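Local coordinates for putative oxygenase (Streptomyces viridochromogenes Tue57, PDB 4XAA) that catalyses an oxidative cyclization in orthosomycin biosynthesis, probably as an iron- and 2-oxoglutarate-dependent oxygenase, at the nickel (II) ion site. Numbering follows the deposited sequence.

The nickel (II) ion site. Residues 123, 125, 127, 190, 194, 196. With NI (nickel (II) ion), chain B.
His125, Asp127 and His196 form the HxD...H facial triad of the PhyH-type oxygenases. They hold the nickel (II) ion, which probably stands in for iron, on one face of a near octahedron. His125 and His196 both point NE2 at the metal, at 2.3 Å from His125 and 2.2 Å from His196. Asp127 binds nickel through carboxylate OD1 at 2.3 Å, while OD2 turns away. Waters fill the opposite face: water 1 lies across from His125, water 2 across from Asp127 and water 3 across from His196. In this family 2-oxoglutarate and oxygen would be expected to replace waters there, with the substrate alongside.

The two ligand rings are turned about 60° against each other. Both histidines place CG in the crowded position between the backbone N and the carbonyl carbon, with chi1 66° in each. Their rotation is fixed from behind by backbone carbonyls two residues upstream. His125 ND1 gives a straight, in-plane bond to Pro123 O at 2.9 Å. His196 ND1 gives a short bond of 2.6 Å to Leu194 O, reaching it from above the carbonyl plane. These acceptors may make the rings more electron-rich ligands.

His190 is a second-shell residue. Its NE2 tip lies over the rim of one face of His196. It donates a long bond of 3.3 Å to Asp127 OD2, and water 1 sits at the edge of its ring. Water 1 is also 2.7 Å from Asp127 OD2; both contacts may help hold the carboxylate tilt.

The site lies in the double-stranded beta helix. His125 ends strand 122-125, Asp127 is in the loop beyond, and His196 starts strand 196-198. His190 comes from strand 186-191.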
ATOM      1  N   PRO A 123     -10.607  -5.306  -5.510  1.00 50.51           N
ATOM      2  CA  PRO A 123     -10.535  -6.513  -6.351  1.00 45.97           C
ATOM      3  C   PRO A 123      -9.106  -6.984  -6.573  1.00 43.33           C
ATOM      4  O   PRO A 123      -8.189  -6.162  -6.615  1.00 42.10           O
ATOM      5  CB  PRO A 123     -11.149  -6.065  -7.687  1.00 48.71           C
ATOM      6  CG  PRO A 123     -11.893  -4.800  -7.396  1.00 47.12           C
ATOM      7  CD  PRO A 123     -11.270  -4.176  -6.194  1.00 51.61           C
ATOM      8  N   HIS A 125      -5.732  -8.039  -8.282  1.00 43.95           N
ATOM      9  CA  HIS A 125      -5.075  -7.461  -9.444  1.00 40.39           C
ATOM     10  C   HIS A 125      -3.570  -7.594  -9.325  1.00 39.04           C
ATOM     11  O   HIS A 125      -3.050  -8.002  -8.283  1.00 41.07           O
ATOM     12  CB  HIS A 125      -5.448  -5.988  -9.604  1.00 36.02           C
ATOM     13  CG  HIS A 125      -4.951  -5.110  -8.499  1.00 42.62           C
ATOM     14  ND1 HIS A 125      -5.659  -4.904  -7.334  1.00 40.20           N
ATOM     15  CD2 HIS A 125      -3.822  -4.369  -8.386  1.00 35.55           C
ATOM     16  CE1 HIS A 125      -4.991  -4.071  -6.557  1.00 36.22           C
ATOM     17  NE2 HIS A 125      -3.877  -3.730  -7.175  1.00 35.13           N
ATOM     18  N   ASP A 127      -0.400  -4.953  -9.988  1.00 35.73           N
ATOM     19  CA  ASP A 127      -0.173  -3.528 -10.187  1.00 38.81           C
ATOM     20  C   ASP A 127       0.416  -3.235 -11.576  1.00 39.88           C
ATOM     21  O   ASP A 127      -0.103  -2.399 -12.303  1.00 42.28           O
ATOM     22  CB  ASP A 127       0.736  -2.983  -9.086  1.00 39.26           C
ATOM     23  CG  ASP A 127       0.028  -2.873  -7.760  1.00 39.16           C
ATOM     24  OD1 ASP A 127      -1.212  -2.747  -7.756  1.00 39.63           O
ATOM     25  OD2 ASP A 127       0.703  -2.912  -6.714  1.00 41.46           O
ATOM     26  N   HIS A 190       5.859  -4.822  -1.543  1.00 36.94           N
ATOM     27  CA  HIS A 190       5.419  -5.891  -2.416  1.00 36.15           C
ATOM     28  C   HIS A 190       5.720  -5.578  -3.859  1.00 38.43           C
ATOM     29  O   HIS A 190       5.726  -4.417  -4.297  1.00 35.78           O
ATOM     30  CB  HIS A 190       3.930  -6.205  -2.210  1.00 34.44           C
ATOM     31  CG  HIS A 190       2.993  -5.130  -2.663  1.00 41.67           C
ATOM     32  ND1 HIS A 190       2.585  -4.104  -1.840  1.00 42.05           N
ATOM     33  CD2 HIS A 190       2.337  -4.954  -3.838  1.00 40.90           C
ATOM     34  CE1 HIS A 190       1.742  -3.323  -2.495  1.00 41.56           C
ATOM     35  NE2 HIS A 190       1.573  -3.818  -3.709  1.00 43.32           N
ATOM     36  N   LEU A 194       2.739  -8.706  -8.167  1.00 43.74           N
ATOM     37  CA  LEU A 194       2.095  -9.611  -7.234  1.00 41.56           C
ATOM     38  C   LEU A 194       0.570  -9.576  -7.374  1.00 38.22           C
ATOM     39  O   LEU A 194      -0.034  -8.509  -7.484  1.00 36.13           O
ATOM     40  CB  LEU A 194       2.514  -9.267  -5.804  1.00 35.75           C
ATOM     41  CG  LEU A 194       1.868 -10.071  -4.677  1.00 38.07           C
ATOM     42  CD1 LEU A 194       2.525 -11.437  -4.529  1.00 35.07           C
ATOM     43  CD2 LEU A 194       1.944  -9.275  -3.379  1.00 39.04           C
ATOM     44  N   HIS A 196      -2.772  -9.554  -5.722  1.00 41.82           N
ATOM     45  CA  HIS A 196      -3.088  -9.054  -4.394  1.00 40.81           C
ATOM     46  C   HIS A 196      -4.381  -8.259  -4.422  1.00 44.39           C
ATOM     47  O   HIS A 196      -4.814  -7.793  -5.475  1.00 40.07           O
ATOM     48  CB  HIS A 196      -1.945  -8.191  -3.850  1.00 36.91           C
ATOM     49  CG  HIS A 196      -1.731  -6.919  -4.612  1.00 41.07           C
ATOM     50  ND1 HIS A 196      -1.050  -6.871  -5.811  1.00 39.24           N
ATOM     51  CD2 HIS A 196      -2.111  -5.645  -4.345  1.00 36.54           C
ATOM     52  CE1 HIS A 196      -1.026  -5.627  -6.254  1.00 35.60           C
ATOM     53  NE2 HIS A 196      -1.662  -4.864  -5.382  1.00 39.75           N
TER
HETATM   54 NI    NI B 301      -2.382  -2.779  -5.784  1.00 58.16          NI
HETATM   55  O   HOH W   1      -0.717  -1.847  -4.647  1.00 37.10           O
HETATM   56  O   HOH W   2      -3.913  -2.032  -3.875  1.00 41.74           O
HETATM   57  O   HOH W   3      -3.287  -0.609  -5.602  1.00 46.79           O